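Local coordinates for protein putative hydrogenase (Pyrococcus furiosus, PDB 3LYU) that is a putative hydrogenase-related oxidoreductase, probably an FAD- and [2Fe-2S]-dependent electron-transfer protein, represented here by one alpha/beta domain, at residues 30-34 / 59-64; 72-77 / 94-98. Residues are numbered along the deposited sequence.

Contact 1: 30-34 / 59-64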
ATOM      1  N   ILE B  30     -14.774  18.765   1.806  1.00 30.31           N
ATOM      2  CA  ILE B  30     -15.321  18.838   3.167  1.00 33.97           C
ATOM      3  C   ILE B  30     -16.354  17.742   3.462  1.00 32.36           C
ATOM      4  O   ILE B  30     -16.541  17.339   4.608  1.00 34.70           O
ATOM      5  CB  ILE B  30     -15.957  20.233   3.451  1.00 30.75           C
ATOM      6  CG1 ILE B  30     -16.093  20.470   4.961  1.00 34.60           C
ATOM      7  CG2 ILE B  30     -17.324  20.329   2.799  1.00 37.88           C
ATOM      8  CD1 ILE B  30     -14.777  20.557   5.677  1.00 46.00           C
ATOM      9  N   VAL B  31     -17.018  17.256   2.427  1.00 37.09           N
ATOM     10  CA  VAL B  31     -18.006  16.202   2.601  1.00 35.91           C
ATOM     11  C   VAL B  31     -17.356  14.956   3.203  1.00 34.90           C
ATOM     12  O   VAL B  31     -17.921  14.298   4.085  1.00 37.69           O
ATOM     13  CB  VAL B  31     -18.628  15.824   1.251  1.00 38.54           C
ATOM     14  CG1 VAL B  31     -19.721  14.766   1.449  1.00 39.82           C
ATOM     15  CG2 VAL B  31     -19.178  17.072   0.580  1.00 39.64           C
ATOM     16  N   GLU B  32     -16.159  14.647   2.719  1.00 33.44           N
ATOM     17  CA  GLU B  32     -15.417  13.484   3.175  1.00 36.91           C
ATOM     18  C   GLU B  32     -14.759  13.671   4.544  1.00 36.71           C
ATOM     19  O   GLU B  32     -14.744  12.753   5.359  1.00 37.34           O
ATOM     20  CB  GLU B  32     -14.373  13.109   2.118  1.00 34.58           C
ATOM     21  CG  GLU B  32     -13.661  11.801   2.372  1.00 40.02           C
ATOM     22  CD  GLU B  32     -12.853  11.343   1.183  1.00 35.29           C
ATOM     23  OE1 GLU B  32     -12.143  10.311   1.302  1.00 35.16           O
ATOM     24  OE2 GLU B  32     -12.930  12.014   0.127  1.00 39.20           O
ATOM     25  N   VAL B  33     -14.213  14.849   4.805  1.00 40.96           N
ATOM     26  CA  VAL B  33     -13.582  15.076   6.101  1.00 38.72           C
ATOM     27  C   VAL B  33     -14.632  15.136   7.210  1.00 39.81           C
ATOM     28  O   VAL B  33     -14.336  14.858   8.370  1.00 36.83           O
ATOM     29  CB  VAL B  33     -12.689  16.383   6.112  1.00 42.99           C
ATOM     30  CG1 VAL B  33     -13.092  17.323   5.005  1.00 37.86           C
ATOM     31  CG2 VAL B  33     -12.807  17.105   7.448  1.00 35.71           C
ATOM     32  N   TYR B  34     -15.869  15.468   6.856  1.00 40.30           N
ATOM     33  CA  TYR B  34     -16.917  15.550   7.862  1.00 36.60           C
ATOM     34  C   TYR B  34     -16.984  14.316   8.754  1.00 36.25           C
ATOM     35  O   TYR B  34     -16.695  14.405   9.948  1.00 40.24           O
ATOM     36  CB  TYR B  34     -18.279  15.801   7.214  1.00 41.05           C
ATOM     37  CG  TYR B  34     -19.428  15.732   8.197  1.00 41.42           C
ATOM     38  CD1 TYR B  34     -19.380  16.423   9.422  1.00 40.75           C
ATOM     39  CD2 TYR B  34     -20.577  14.999   7.898  1.00 39.38           C
ATOM     40  CE1 TYR B  34     -20.453  16.382  10.319  1.00 34.57           C
ATOM     41  CE2 TYR B  34     -21.654  14.958   8.784  1.00 39.04           C
ATOM     42  CZ  TYR B  34     -21.590  15.647   9.990  1.00 37.37           C
ATOM     43  OH  TYR B  34     -22.666  15.602  10.845  1.00 37.23           O
ATOM     44  N   ILE B  59     -21.042  23.857   2.502  1.00 55.18           N
ATOM     45  CA  ILE B  59     -21.978  22.795   2.839  1.00 53.94           C
ATOM     46  C   ILE B  59     -21.582  22.193   4.182  1.00 51.58           C
ATOM     47  O   ILE B  59     -20.441  22.325   4.607  1.00 50.57           O
ATOM     48  CB  ILE B  59     -21.966  21.691   1.740  1.00 52.63           C
ATOM     49  CG1 ILE B  59     -23.143  20.733   1.937  1.00 52.23           C
ATOM     50  CG2 ILE B  59     -20.646  20.938   1.765  1.00 49.33           C
ATOM     51  CD1 ILE B  59     -24.526  21.393   1.789  1.00 46.00           C
ATOM     52  N   LEU B  60     -22.537  21.554   4.852  1.00 49.07           N
ATOM     53  CA  LEU B  60     -22.302  20.920   6.151  1.00 47.78           C
ATOM     54  C   LEU B  60     -21.888  21.843   7.282  1.00 47.16           C
ATOM     55  O   LEU B  60     -21.549  21.363   8.360  1.00 47.12           O
ATOM     56  CB  LEU B  60     -21.253  19.817   6.024  1.00 48.69           C
ATOM     57  CG  LEU B  60     -21.717  18.383   5.771  1.00 48.86           C
ATOM     58  CD1 LEU B  60     -22.862  18.338   4.760  1.00 46.84           C
ATOM     59  CD2 LEU B  60     -20.521  17.588   5.273  1.00 49.88           C
ATOM     60  N   LYS B  61     -21.927  23.154   7.046  1.00 51.94           N
ATOM     61  CA  LYS B  61     -21.538  24.138   8.061  1.00 53.41           C
ATOM     62  C   LYS B  61     -22.167  23.899   9.438  1.00 53.96           C
ATOM     63  O   LYS B  61     -21.469  23.825  10.449  1.00 53.29           O
ATOM     64  CB  LYS B  61     -21.886  25.547   7.583  1.00 52.81           C
ATOM     65  CG  LYS B  61     -21.563  26.629   8.597  1.00 54.61           C
ATOM     66  CD  LYS B  61     -21.817  28.020   8.032  1.00 57.10           C
ATOM     67  CE  LYS B  61     -21.439  29.097   9.038  1.00 58.86           C
ATOM     68  NZ  LYS B  61     -22.253  28.968  10.272  1.00 63.00           N
ATOM     69  N   GLU B  62     -23.493  23.788   9.455  1.00 56.69           N
ATOM     70  CA  GLU B  62     -24.273  23.561  10.669  1.00 55.25           C
ATOM     71  C   GLU B  62     -23.863  22.246  11.350  1.00 52.80           C
ATOM     72  O   GLU B  62     -23.601  22.194  12.557  1.00 48.94           O
ATOM     73  CB  GLU B  62     -25.749  23.485  10.286  1.00 59.00           C
ATOM     74  CG  GLU B  62     -26.737  23.899  11.355  1.00 63.91           C
ATOM     75  CD  GLU B  62     -26.898  25.397  11.426  1.00 67.85           C
ATOM     76  OE1 GLU B  62     -27.922  25.851  11.981  1.00 70.74           O
ATOM     77  OE2 GLU B  62     -26.000  26.111  10.929  1.00 65.90           O
ATOM     78  N   GLU B  63     -23.815  21.194  10.534  1.00 51.08           N
ATOM     79  CA  GLU B  63     -23.475  19.843  10.960  1.00 50.41           C
ATOM     80  C   GLU B  63     -22.149  19.668  11.671  1.00 50.61           C
ATOM     81  O   GLU B  63     -22.092  18.997  12.693  1.00 50.64           O
ATOM     82  CB  GLU B  63     -23.502  18.887   9.758  1.00 52.04           C
ATOM     83  CG  GLU B  63     -24.877  18.610   9.148  1.00 50.49           C
ATOM     84  CD  GLU B  63     -25.403  19.740   8.274  1.00 54.05           C
ATOM     85  OE1 GLU B  63     -26.468  19.558   7.643  1.00 51.22           O
ATOM     86  OE2 GLU B  63     -24.764  20.807   8.216  1.00 56.35           O
ATOM     87  N   LEU B  64     -21.079  20.250  11.138  1.00 51.60           N
ATOM     88  CA  LEU B  64     -19.781  20.074  11.771  1.00 53.06           C
ATOM     89  C   LEU B  64     -19.393  21.127  12.809  1.00 53.71           C
ATOM     90  O   LEU B  64     -18.322  21.051  13.408  1.00 54.43           O
ATOM     91  CB  LEU B  64     -18.677  19.899  10.709  1.00 55.24           C
ATOM     92  CG  LEU B  64     -18.084  21.017   9.858  1.00 57.11           C
ATOM     93  CD1 LEU B  64     -17.285  20.391   8.736  1.00 52.75           C
ATOM     94  CD2 LEU B  64     -19.168  21.883   9.287  1.00 57.97           C
TER
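Helix 29-42 and the turn leading into the short helix 61-65 meet through apolar side chains, burying 360 Å² in all. Nearest the sheet, Ile30 bridges both ends of the 59-64 segment: its CG2 lies 3.5 Å from Ile59 CG2, and its CD1 is 4.0 Å from Leu64 CD1. Val31, one residue further along the helix, touches the same methyl of Ile59 more loosely, with Val31 CG2 to Ile59 CG2 at 4.3 Å. Leu60 fills the space between, where its CD2 reaches Val31 CA at 3.9 Å and Tyr34 CB at 3.5 Å. The aromatic contacts centre on Tyr34, one helical turn after Ile30. Leu60 CG sits over one face of the ring, while Tyr34 CD1 approaches Leu64 CB at 3.8 Å; the phenol oxygen Tyr34 OH ends 3.6 Å from Glu63 CB, an apolar carbon. Glu32 and Lys61 point away from the contact: Glu32 is hydrogen-bonded to Thr11, and Lys61 forms a salt bridge with Glu65. Ile59 also packs on Leu85 of the second subunit. Ile30 and Leu64 both rest on strand 46-54, so this is the helix-to-helix packing of neighbouring crossovers on one face of a parallel alpha/beta sheet, as in ferredoxin-reductase-type nucleotide-binding domains.

Contact 2: 72-77 / 94-98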
ATOM      1  N   ILE B  72     -14.377  26.342  10.934  1.00 43.55           N
ATOM      2  CA  ILE B  72     -14.104  27.590  10.214  1.00 43.97           C
ATOM      3  C   ILE B  72     -14.467  27.511   8.736  1.00 42.96           C
ATOM      4  O   ILE B  72     -14.141  26.532   8.062  1.00 42.52           O
ATOM      5  CB  ILE B  72     -12.600  27.984  10.301  1.00 41.88           C
ATOM      6  CG1 ILE B  72     -12.135  27.998  11.762  1.00 41.03           C
ATOM      7  CG2 ILE B  72     -12.379  29.337   9.628  1.00 35.83           C
ATOM      8  CD1 ILE B  72     -13.010  28.831  12.690  1.00 46.00           C
ATOM      9  N   VAL B  73     -15.133  28.546   8.232  1.00 43.17           N
ATOM     10  CA  VAL B  73     -15.506  28.579   6.823  1.00 45.68           C
ATOM     11  C   VAL B  73     -14.943  29.856   6.209  1.00 45.64           C
ATOM     12  O   VAL B  73     -15.149  30.947   6.733  1.00 41.07           O
ATOM     13  CB  VAL B  73     -17.065  28.553   6.619  1.00 45.23           C
ATOM     14  CG1 VAL B  73     -17.399  28.430   5.129  1.00 44.91           C
ATOM     15  CG2 VAL B  73     -17.687  27.393   7.378  1.00 47.71           C
ATOM     16  N   GLU B  74     -14.216  29.708   5.107  1.00 48.05           N
ATOM     17  CA  GLU B  74     -13.630  30.842   4.401  1.00 47.82           C
ATOM     18  C   GLU B  74     -14.197  30.872   2.983  1.00 48.28           C
ATOM     19  O   GLU B  74     -13.625  30.267   2.075  1.00 49.32           O
ATOM     20  CB  GLU B  74     -12.109  30.699   4.338  1.00 48.03           C
ATOM     21  CG  GLU B  74     -11.419  30.925   5.653  1.00 51.63           C
ATOM     22  CD  GLU B  74     -11.671  32.319   6.203  1.00 52.54           C
ATOM     23  OE1 GLU B  74     -11.538  33.297   5.430  1.00 55.09           O
ATOM     24  OE2 GLU B  74     -11.989  32.441   7.406  1.00 49.09           O
ATOM     25  N   PRO B  75     -15.333  31.575   2.773  1.00 48.98           N
ATOM     26  CA  PRO B  75     -15.977  31.673   1.454  1.00 49.81           C
ATOM     27  C   PRO B  75     -15.311  32.690   0.534  1.00 50.01           C
ATOM     28  O   PRO B  75     -15.344  33.891   0.786  1.00 49.62           O
ATOM     29  CB  PRO B  75     -17.409  32.061   1.800  1.00 46.64           C
ATOM     30  CG  PRO B  75     -17.202  32.989   2.942  1.00 46.14           C
ATOM     31  CD  PRO B  75     -16.135  32.285   3.790  1.00 50.07           C
ATOM     32  N   VAL B  76     -14.699  32.193  -0.529  1.00 52.39           N
ATOM     33  CA  VAL B  76     -14.034  33.046  -1.489  1.00 52.41           C
ATOM     34  C   VAL B  76     -15.056  33.365  -2.592  1.00 54.52           C
ATOM     35  O   VAL B  76     -15.768  32.475  -3.072  1.00 50.55           O
ATOM     36  CB  VAL B  76     -12.797  32.326  -2.072  1.00 52.60           C
ATOM     37  CG1 VAL B  76     -11.998  33.276  -2.944  1.00 48.73           C
ATOM     38  CG2 VAL B  76     -11.932  31.790  -0.943  1.00 48.97           C
ATOM     39  N   PRO B  77     -15.161  34.648  -2.987  1.00 55.39           N
ATOM     40  CA  PRO B  77     -16.093  35.102  -4.028  1.00 55.59           C
ATOM     41  C   PRO B  77     -15.790  34.530  -5.413  1.00 58.55           C
ATOM     42  O   PRO B  77     -14.672  34.654  -5.920  1.00 59.09           O
ATOM     43  CB  PRO B  77     -15.936  36.615  -3.980  1.00 53.77           C
ATOM     44  CG  PRO B  77     -14.491  36.776  -3.605  1.00 55.10           C
ATOM     45  CD  PRO B  77     -14.340  35.772  -2.497  1.00 53.01           C
ATOM     46  N   ARG B  94      -6.216  31.998  -0.105  1.00 45.37           N
ATOM     47  CA  ARG B  94      -6.967  32.070   1.146  1.00 45.84           C
ATOM     48  C   ARG B  94      -6.644  30.866   2.023  1.00 47.21           C
ATOM     49  O   ARG B  94      -6.695  30.941   3.250  1.00 49.19           O
ATOM     50  CB  ARG B  94      -8.468  32.094   0.840  1.00 46.30           C
ATOM     51  CG  ARG B  94      -9.368  32.082   2.064  1.00 50.37           C
ATOM     52  CD  ARG B  94      -9.388  33.440   2.764  1.00 51.51           C
ATOM     53  NE  ARG B  94     -10.083  34.455   1.977  1.00 52.65           N
ATOM     54  CZ  ARG B  94     -11.404  34.550   1.870  1.00 51.04           C
ATOM     55  NH1 ARG B  94     -11.944  35.507   1.122  1.00 47.64           N
ATOM     56  NH2 ARG B  94     -12.188  33.700   2.522  1.00 51.40           N
ATOM     57  N   LEU B  95      -6.309  29.755   1.375  1.00 45.12           N
ATOM     58  CA  LEU B  95      -5.985  28.507   2.061  1.00 44.76           C
ATOM     59  C   LEU B  95      -4.623  28.542   2.765  1.00 44.12           C
ATOM     60  O   LEU B  95      -4.491  28.065   3.897  1.00 43.03           O
ATOM     61  CB  LEU B  95      -6.026  27.345   1.063  1.00 44.41           C
ATOM     62  CG  LEU B  95      -5.862  25.921   1.602  1.00 44.56           C
ATOM     63  CD1 LEU B  95      -7.032  25.550   2.502  1.00 41.29           C
ATOM     64  CD2 LEU B  95      -5.781  24.966   0.425  1.00 42.47           C
ATOM     65  N   LYS B  96      -3.614  29.096   2.099  1.00 44.94           N
ATOM     66  CA  LYS B  96      -2.281  29.183   2.689  1.00 49.83           C
ATOM     67  C   LYS B  96      -2.331  30.181   3.831  1.00 50.22           C
ATOM     68  O   LYS B  96      -1.820  29.922   4.922  1.00 51.79           O
ATOM     69  CB  LYS B  96      -1.268  29.677   1.663  1.00 51.44           C
ATOM     70  CG  LYS B  96      -1.435  29.055   0.301  1.00 54.46           C
ATOM     71  CD  LYS B  96      -0.478  29.663  -0.711  1.00 56.27           C
ATOM     72  CE  LYS B  96       0.938  29.174  -0.488  1.00 58.55           C
ATOM     73  NZ  LYS B  96       1.829  29.679  -1.565  1.00 59.39           N
ATOM     74  N   GLU B  97      -2.960  31.323   3.565  1.00 50.30           N
ATOM     75  CA  GLU B  97      -3.084  32.398   4.544  1.00 47.80           C
ATOM     76  C   GLU B  97      -3.750  31.980   5.853  1.00 45.85           C
ATOM     77  O   GLU B  97      -3.225  32.267   6.926  1.00 47.41           O
ATOM     78  CB  GLU B  97      -3.852  33.583   3.932  1.00 51.45           C
ATOM     79  CG  GLU B  97      -3.245  34.119   2.630  1.00 52.05           C
ATOM     80  CD  GLU B  97      -3.993  35.314   2.063  1.00 53.77           C
ATOM     81  OE1 GLU B  97      -5.234  35.239   1.931  1.00 52.29           O
ATOM     82  OE2 GLU B  97      -3.337  36.326   1.737  1.00 56.00           O
ATOM     83  N   LYS B  98      -4.895  31.305   5.769  1.00 46.82           N
ATOM     84  CA  LYS B  98      -5.615  30.878   6.970  1.00 46.07           C
ATOM     85  C   LYS B  98      -4.867  29.823   7.776  1.00 44.91           C
ATOM     86  O   LYS B  98      -4.895  29.841   9.008  1.00 45.81           O
ATOM     87  CB  LYS B  98      -7.007  30.348   6.611  1.00 41.52           C
ATOM     88  CG  LYS B  98      -8.149  31.010   7.400  1.00 43.51           C
ATOM     89  CD  LYS B  98      -7.845  31.105   8.896  1.00 38.11           C
ATOM     90  CE  LYS B  98      -9.052  31.547   9.701  1.00 38.40           C
ATOM     91  NZ  LYS B  98      -9.617  32.831   9.212  1.00 42.09           N
TER
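Arg94 opens the helical side of this contact and is the residue most covered by segment 72-77. Arg94 CB rests against the valine methyl Val76 CG2 at 3.9 Å, and the side chain then reaches across to the strand, with Val76 CG2 over one face of the guanidinium. At the tip, Arg94 NH2 lies 3.0 Å from Glu74 OE1, a salt bridge whose hydrogen bond is weak because the N-H...O angle is only 121°. Arg94 NH2 also comes within 3.6 Å of the carbonyl Pro75 O, close to the guanidinium plane. Leu95 turns from the strand segment and packs instead on Val52 of strand 46-54 and on helix 117-130. One turn after Arg94, Lys98 returns to the strand. Lys98 NZ donates a hydrogen bond of 3.0 Å to Glu74 OE2, a second salt bridge, while Lys98 CE passes 4.0 Å from Ile72 CG2. Glu74 thus divides its two carboxylate oxygens between two cations a helical turn apart. Ile72, Glu74 and Val76 point toward the helix and the intervening Val73 and Pro75 away, the alternation of a beta strand. The axes of helix 94-98 and strand 72-76 run roughly antiparallel, 147° and 10.3 Å apart. Within this chain strand 70-76 is the outermost on its side of the sheet, and the arrangement is the strand-to-helix half of a beta-alpha-beta crossover, whose helix leads back across the sheet to strand 110-114.

In the fold
The two contacts lie on opposite faces of the parallel sheet, with centres about 15 Å apart, and follow one another in the chain: contact 1 closes with helix 61-65, and strand 70-76 comes next and supplies one side of contact 2. They also touch, through Lys61 CG and Val73 CG2, 4.1 Å apart. Contact 1 joins two helices, is partly buried and relies on aliphatic and aromatic packing, with another subunit close by. Contact 2 sets a helix against the sheet's edge strand at the surface, where a glutamate, arginine and lysine network supplements limited apolar contact. Strand order 3-2-1-4-5 fits a Rossmann-like nucleotide-binding domain.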